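Local coordinates for protein glucose-6-phosphate 1-dehydrogenase (Kluyveromyces lactis, PDB 7E6I) that catalyses the NADP+-dependent oxidation of glucose 6-phosphate to 6-phosphoglucono-1,5-lactone, probably the rate-limiting first step of the oxidative pentose phosphate pathway, at residues 181-185 and 244-249; 238-243 and 439-443. Numbering follows the deposited sequence.

Interaction 1: residues 181-185 and 244-249; sequences IDHYL and NHLLQV. With BG6 (6-O-phosphono-beta-D-glucopyranose), chain B.
A histidine–carboxylate hydrogen bond in the active site of glucose-6-phosphate dehydrogenase forms here, where the loop leaving strand 178-181, an edge strand of the parallel Rossmann-fold sheet, meets helix 236-254 of the C-terminal domain. Ile181 ends the strand; residues 183-185 make a 3-10 turn, with Leu185 N bonded to Asp182 O (3.0 Å). Asp182 (chi1 t) closes an Asx turn, its OD1 taking Tyr184 N at 3.2 Å. Helix 236-254 is kinked part-way along, at 244-245, with a wider pi-type turn at 244-246; the nearest CA pairs are Tyr184–His245 (5.8 Å) and Leu185–Gln248 (7.5 Å). Asn244 lies against the Asp182 carboxylate, OD2 being 3.3 Å from Asn244 CB, while Asn244 OD1 receives His245 N (2.9 Å). His245 (chi1 m), the proton acceptor by similarity, donates from ND1 to Asp182 OD1 at 2.6 Å. This bond probably helps to orient the imidazole, whose NE2 is hydrogen-bonded at 2.8 Å to BG6 O1, the hydroxyl of the carbon to be oxidised. The Tyr184 ring forms an offset stack with the imidazole (centroids 4.2 Å apart, planes at 7°), and His245 CB makes a CH-pi contact over the Tyr184 face, 3.5 Å from the centroid. Leu246 CD2 touches Tyr184 CE2 at 4.5 Å. Gln248 packs CG against Asp182 OD2 (3.5 Å), while its amide binds Lys270 and Glu435; a water donates to Asp182 OD2 at 2.7 Å. Val249 CG2 meets the Tyr184 ring edge at CD2 (4.3 Å). Beside this cluster, His183 (chi1 p) holds the substrate phosphate, NE2 donating to BG6 O3P at 2.7 Å.

Interaction 2: residues 238-243 and 439-443; sequences IRDVMQ and SWKLF. With BG6 (6-O-phosphono-beta-D-glucopyranose), chain B.
Two helices of the C-terminal domain, 236-254 and 433-451, pack across each other: the axes of segments 238-243 and 439-443 approach to 11.9 Å, with 122° between their directions. The first segment contains a wider pi-type turn, Gln243 N reaching Ile238 O at 2.8 Å; the second is regular alpha helix. Gln243 (chi1 t, chi2 m), the most covered residue, wedges between two aromatic rings. It lays CG over the six-membered ring of Trp440 (3.9 Å to the centroid) and places NE2 over the same indole, 3.3 Å from Trp440 CE2 and 2.9 Å from Ser439 OG; Ser439 OG itself is hydrogen-bonded to Leu436 O. Gln243 CA lies over the Phe443 face, 3.9 Å from the centroid; this is also the closest backbone pair, CA to CA 6.7 Å. Phe443 (chi1 m) receives Ile238 CG2 at its edge, 3.7 Å from CD2. Trp440 (chi1 m) takes Arg239 CG at its edge, 4.2 Å from CH2, while the Arg239 guanidinium binds His157 O and Glu451. Away from this packing, Asp240 takes two very short hydrogen bonds from the substrate, BG6 O2 to OD1 at 2.4 Å and BG6 O3 to OD2 at 2.3 Å.

Both contacts are buried and share helix 236-254: interaction 1 lies near the centre of the chain, where the two domains meet, and interaction 2 lies further out, within the C-terminal domain. Interaction 1 is polar and aromatic, built on a histidine–carboxylate bond, whereas interaction 2 is mostly helix-helix packing, with CH-pi contacts and a glutamine amide set over an indole. Their helix turns are joined by probable hydrogen bonds, Leu246 N to Val241 O (2.8 Å) and Asn244 ND2 to Arg239 O (2.9 Å), and Leu247 CD2 packs 3.7 Å from Phe443 CE1. Together they hold the substrate from phosphate to sugar hydroxyls, in a pocket completed by Lys153, Lys187, Glu221, Lys339 and Gln373.

Interaction 1: residues 181-185 and 244-249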
loop_
_atom_site.group_PDB
_atom_site.type_symbol
_atom_site.label_atom_id
_atom_site.label_comp_id
_atom_site.label_asym_id
_atom_site.label_seq_id
_atom_site.Cartn_x
_atom_site.Cartn_y
_atom_site.Cartn_z
ATOM N N ILE A 181 -7.033 4.741 -1.280
ATOM C CA ILE A 181 -6.357 3.459 -1.322
ATOM C C ILE A 181 -4.849 3.657 -1.283
ATOM O O ILE A 181 -4.283 4.430 -2.076
ATOM C CB ILE A 181 -6.767 2.662 -2.568
ATOM C CG1 ILE A 181 -8.104 1.968 -2.322
ATOM C CG2 ILE A 181 -5.671 1.644 -2.940
ATOM C CD1 ILE A 181 -8.480 1.001 -3.428
ATOM N N ASP A 182 -4.211 2.968 -0.331
ATOM C CA ASP A 182 -2.821 2.525 -0.407
ATOM C C ASP A 182 -2.899 1.003 -0.466
ATOM O O ASP A 182 -3.349 0.367 0.494
ATOM C CB ASP A 182 -2.037 3.018 0.809
ATOM C CG ASP A 182 -0.555 2.672 0.747
ATOM O OD1 ASP A 182 -0.207 1.503 0.430
ATOM O OD2 ASP A 182 0.265 3.578 1.043
ATOM N N HIS A 183 -2.516 0.409 -1.603
ATOM C CA HIS A 183 -2.868 -1.000 -1.795
ATOM C C HIS A 183 -2.117 -1.935 -0.848
ATOM O O HIS A 183 -2.565 -3.065 -0.642
ATOM C CB HIS A 183 -2.666 -1.421 -3.259
ATOM C CG HIS A 183 -1.246 -1.742 -3.629
ATOM N ND1 HIS A 183 -0.338 -0.778 -4.028
ATOM C CD2 HIS A 183 -0.588 -2.928 -3.692
ATOM C CE1 HIS A 183 0.821 -1.356 -4.299
ATOM N NE2 HIS A 183 0.696 -2.660 -4.107
ATOM N N TYR A 184 -1.021 -1.487 -0.229
ATOM C CA TYR A 184 -0.365 -2.328 0.775
ATOM C C TYR A 184 -1.308 -2.698 1.913
ATOM O O TYR A 184 -1.229 -3.813 2.452
ATOM C CB TYR A 184 0.871 -1.627 1.331
ATOM C CG TYR A 184 2.121 -1.967 0.563
ATOM C CD1 TYR A 184 2.133 -1.919 -0.837
ATOM C CD2 TYR A 184 3.281 -2.359 1.224
ATOM C CE1 TYR A 184 3.275 -2.241 -1.553
ATOM C CE2 TYR A 184 4.425 -2.681 0.525
ATOM C CZ TYR A 184 4.423 -2.617 -0.861
ATOM O OH TYR A 184 5.570 -2.943 -1.556
ATOM N N LEU A 185 -2.210 -1.785 2.287
ATOM C CA LEU A 185 -3.193 -2.019 3.328
ATOM C C LEU A 185 -4.166 -3.138 2.976
ATOM O O LEU A 185 -4.962 -3.527 3.839
ATOM C CB LEU A 185 -3.951 -0.722 3.612
ATOM C CG LEU A 185 -3.100 0.428 4.155
ATOM C CD1 LEU A 185 -3.973 1.602 4.568
ATOM C CD2 LEU A 185 -2.277 -0.045 5.332
ATOM N N ASN A 244 4.433 6.441 1.313
ATOM C CA ASN A 244 3.112 5.833 1.408
ATOM C C ASN A 244 3.188 4.399 1.930
ATOM O O ASN A 244 2.979 4.182 3.124
ATOM C CB ASN A 244 2.399 5.878 0.049
ATOM C CG ASN A 244 3.359 5.763 -1.109
ATOM O OD1 ASN A 244 3.737 4.664 -1.506
ATOM N ND2 ASN A 244 3.751 6.889 -1.663
ATOM N N HIS A 245 3.480 3.419 1.064
ATOM C CA HIS A 245 3.438 2.011 1.465
ATOM C C HIS A 245 4.237 1.747 2.734
ATOM O O HIS A 245 3.703 1.246 3.733
ATOM C CB HIS A 245 3.970 1.121 0.342
ATOM C CG HIS A 245 3.261 1.307 -0.959
ATOM N ND1 HIS A 245 1.906 1.555 -1.037
ATOM C CD2 HIS A 245 3.719 1.297 -2.231
ATOM C CE1 HIS A 245 1.559 1.672 -2.306
ATOM N NE2 HIS A 245 2.640 1.525 -3.050
ATOM N N LEU A 246 5.539 2.053 2.706
ATOM C CA LEU A 246 6.385 1.702 3.844
ATOM C C LEU A 246 5.979 2.473 5.099
ATOM O O LEU A 246 5.997 1.919 6.207
ATOM C CB LEU A 246 7.854 1.944 3.487
ATOM C CG LEU A 246 8.440 1.063 2.359
ATOM C CD1 LEU A 246 9.951 0.924 2.481
ATOM C CD2 LEU A 246 7.768 -0.330 2.335
ATOM N N LEU A 247 5.614 3.750 4.953
ATOM C CA LEU A 247 5.164 4.508 6.115
ATOM C C LEU A 247 3.903 3.896 6.710
ATOM O O LEU A 247 3.757 3.826 7.935
ATOM C CB LEU A 247 4.927 5.969 5.743
ATOM C CG LEU A 247 4.573 6.874 6.929
ATOM C CD1 LEU A 247 5.647 6.758 8.018
ATOM C CD2 LEU A 247 4.404 8.329 6.489
ATOM N N GLN A 248 2.993 3.429 5.857
ATOM C CA GLN A 248 1.790 2.758 6.340
ATOM C C GLN A 248 2.144 1.568 7.224
ATOM O O GLN A 248 1.662 1.457 8.357
ATOM C CB GLN A 248 0.937 2.299 5.156
ATOM C CG GLN A 248 0.078 3.385 4.529
ATOM C CD GLN A 248 -0.971 3.931 5.487
ATOM O OE1 GLN A 248 -1.287 3.313 6.498
ATOM N NE2 GLN A 248 -1.512 5.094 5.170
ATOM N N VAL A 249 2.991 0.666 6.713
ATOM C CA VAL A 249 3.437 -0.486 7.489
ATOM C C VAL A 249 4.011 -0.045 8.830
ATOM O O VAL A 249 3.670 -0.591 9.884
ATOM C CB VAL A 249 4.469 -1.296 6.687
ATOM C CG1 VAL A 249 5.145 -2.332 7.593
ATOM C CG2 VAL A 249 3.814 -1.935 5.473
HETATM C C1 BG6 B . 3.773 1.218 -6.620
HETATM C C2 BG6 B . 5.089 1.861 -7.054
HETATM O O1 BG6 B . 3.036 2.005 -5.771
HETATM O O5 BG6 B . 4.069 -0.057 -5.888
HETATM C C3 BG6 B . 5.906 0.927 -7.879
HETATM O O2 BG6 B . 4.862 3.074 -7.785
HETATM C C4 BG6 B . 6.208 -0.330 -7.132
HETATM O O3 BG6 B . 7.175 1.542 -8.227
HETATM C C5 BG6 B . 4.915 -0.996 -6.658
HETATM O O4 BG6 B . 6.952 -1.204 -7.990
HETATM C C6 BG6 B . 5.152 -2.173 -5.752
HETATM O O6 BG6 B . 3.889 -2.688 -5.373
HETATM P P BG6 B . 3.762 -4.321 -5.103
HETATM O O1P BG6 B . 4.872 -4.563 -4.097
HETATM O O2P BG6 B . 3.980 -5.046 -6.405
HETATM O O3P BG6 B . 2.396 -4.734 -4.558
HETATM O O HOH W 1 -0.365 6.020 2.079
#

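Interaction 2: residues 238-243 and 439-443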
loop_
_atom_site.group_PDB
_atom_site.type_symbol
_atom_site.label_atom_id
_atom_site.label_comp_id
_atom_site.label_asym_id
_atom_site.label_seq_id
_atom_site.Cartn_x
_atom_site.Cartn_y
_atom_site.Cartn_z
ATOM N N ILE A 238 11.626 7.595 -2.719
ATOM C CA ILE A 238 11.028 8.009 -1.465
ATOM C C ILE A 238 9.552 8.302 -1.666
ATOM O O ILE A 238 8.699 7.764 -0.956
ATOM C CB ILE A 238 11.789 9.211 -0.882
ATOM C CG1 ILE A 238 13.243 8.803 -0.644
ATOM C CG2 ILE A 238 11.146 9.667 0.408
ATOM C CD1 ILE A 238 14.129 9.918 -0.240
ATOM N N ARG A 239 9.230 9.119 -2.662
ATOM C CA ARG A 239 7.833 9.361 -3.003
ATOM C C ARG A 239 7.149 8.100 -3.490
ATOM O O ARG A 239 5.946 7.926 -3.274
ATOM C CB ARG A 239 7.729 10.416 -4.102
ATOM C CG ARG A 239 7.599 11.821 -3.627
ATOM C CD ARG A 239 7.059 12.704 -4.728
ATOM N NE ARG A 239 7.390 14.089 -4.444
ATOM C CZ ARG A 239 8.562 14.638 -4.732
ATOM N NH1 ARG A 239 9.502 13.907 -5.323
ATOM N NH2 ARG A 239 8.792 15.914 -4.441
ATOM N N ASP A 240 7.878 7.232 -4.187
ATOM C CA ASP A 240 7.218 6.126 -4.868
ATOM C C ASP A 240 6.637 5.121 -3.879
ATOM O O ASP A 240 5.515 4.647 -4.072
ATOM C CB ASP A 240 8.179 5.433 -5.836
ATOM C CG ASP A 240 7.440 4.524 -6.830
ATOM O OD1 ASP A 240 6.312 4.879 -7.261
ATOM O OD2 ASP A 240 7.977 3.452 -7.175
ATOM N N VAL A 241 7.383 4.766 -2.825
ATOM C CA VAL A 241 6.955 3.683 -1.937
ATOM C C VAL A 241 7.187 3.987 -0.461
ATOM O O VAL A 241 6.587 3.345 0.403
ATOM C CB VAL A 241 7.651 2.356 -2.293
ATOM C CG1 VAL A 241 7.402 1.984 -3.768
ATOM C CG2 VAL A 241 9.148 2.414 -1.953
ATOM N N MET A 242 8.064 4.933 -0.145
ATOM C CA MET A 242 8.402 5.134 1.263
ATOM C C MET A 242 7.420 6.072 1.964
ATOM O O MET A 242 6.941 5.750 3.057
ATOM C CB MET A 242 9.839 5.652 1.405
ATOM C CG MET A 242 10.851 4.850 0.581
ATOM S SD MET A 242 12.599 5.262 0.879
ATOM C CE MET A 242 12.699 5.004 2.656
ATOM N N GLN A 243 7.113 7.221 1.348
ATOM C CA GLN A 243 6.122 8.147 1.897
ATOM C C GLN A 243 4.745 7.489 2.081
ATOM O O GLN A 243 3.945 7.947 2.902
ATOM C CB GLN A 243 6.013 9.370 0.972
ATOM C CG GLN A 243 5.048 10.487 1.413
ATOM C CD GLN A 243 3.593 10.218 1.026
ATOM O OE1 GLN A 243 3.303 9.431 0.118
ATOM N NE2 GLN A 243 2.669 10.850 1.744
ATOM N N SER A 439 1.512 12.835 7.032
ATOM C CA SER A 439 2.573 12.113 6.347
ATOM C C SER A 439 3.308 13.030 5.371
ATOM O O SER A 439 4.527 12.919 5.216
ATOM C CB SER A 439 2.003 10.880 5.643
ATOM O OG SER A 439 1.453 11.219 4.376
ATOM N N TRP A 440 2.601 13.973 4.745
ATOM C CA TRP A 440 3.270 14.929 3.868
ATOM C C TRP A 440 4.039 15.990 4.653
ATOM O O TRP A 440 5.111 16.412 4.210
ATOM C CB TRP A 440 2.265 15.580 2.905
ATOM C CG TRP A 440 1.984 14.711 1.687
ATOM C CD1 TRP A 440 0.773 14.210 1.291
ATOM C CD2 TRP A 440 2.944 14.231 0.737
ATOM N NE1 TRP A 440 0.919 13.450 0.155
ATOM C CE2 TRP A 440 2.243 13.442 -0.203
ATOM C CE3 TRP A 440 4.334 14.388 0.593
ATOM C CZ2 TRP A 440 2.879 12.816 -1.274
ATOM C CZ3 TRP A 440 4.964 13.764 -0.467
ATOM C CH2 TRP A 440 4.234 12.987 -1.389
ATOM N N LYS A 441 3.547 16.403 5.830
ATOM C CA LYS A 441 4.319 17.332 6.655
ATOM C C LYS A 441 5.653 16.721 7.064
ATOM O O LYS A 441 6.649 17.442 7.229
ATOM C CB LYS A 441 3.524 17.735 7.901
ATOM C CG LYS A 441 2.534 18.865 7.686
ATOM C CD LYS A 441 1.440 18.879 8.764
ATOM C CE LYS A 441 0.756 20.258 8.800
ATOM N NZ LYS A 441 -0.724 20.258 8.586
ATOM N N LEU A 442 5.694 15.395 7.209
ATOM C CA LEU A 442 6.901 14.698 7.628
ATOM C C LEU A 442 7.926 14.607 6.497
ATOM O O LEU A 442 9.117 14.862 6.709
ATOM C CB LEU A 442 6.527 13.301 8.135
ATOM C CG LEU A 442 7.684 12.403 8.563
ATOM C CD1 LEU A 442 8.465 13.064 9.694
ATOM C CD2 LEU A 442 7.207 11.015 8.979
ATOM N N PHE A 443 7.483 14.259 5.288
ATOM C CA PHE A 443 8.405 13.964 4.201
ATOM C C PHE A 443 8.739 15.168 3.330
ATOM O O PHE A 443 9.766 15.148 2.636
ATOM C CB PHE A 443 7.827 12.875 3.306
ATOM C CG PHE A 443 8.115 11.511 3.783
ATOM C CD1 PHE A 443 7.330 10.929 4.764
ATOM C CD2 PHE A 443 9.193 10.806 3.286
ATOM C CE1 PHE A 443 7.621 9.640 5.226
ATOM C CE2 PHE A 443 9.484 9.526 3.743
ATOM C CZ PHE A 443 8.709 8.947 4.713
HETATM C C1 BG6 B . 3.773 1.218 -6.620
HETATM C C2 BG6 B . 5.089 1.861 -7.054
HETATM O O1 BG6 B . 3.036 2.005 -5.771
HETATM O O5 BG6 B . 4.069 -0.057 -5.888
HETATM C C3 BG6 B . 5.906 0.927 -7.879
HETATM O O2 BG6 B . 4.862 3.074 -7.785
HETATM C C4 BG6 B . 6.208 -0.330 -7.132
HETATM O O3 BG6 B . 7.175 1.542 -8.227
HETATM C C5 BG6 B . 4.915 -0.996 -6.658
HETATM O O4 BG6 B . 6.952 -1.204 -7.990
HETATM C C6 BG6 B . 5.152 -2.173 -5.752
HETATM O O6 BG6 B . 3.889 -2.688 -5.373
HETATM P P BG6 B . 3.762 -4.321 -5.103
HETATM O O1P BG6 B . 4.872 -4.563 -4.097
HETATM O O2P BG6 B . 3.980 -5.046 -6.405
HETATM O O3P BG6 B . 2.396 -4.734 -4.558
#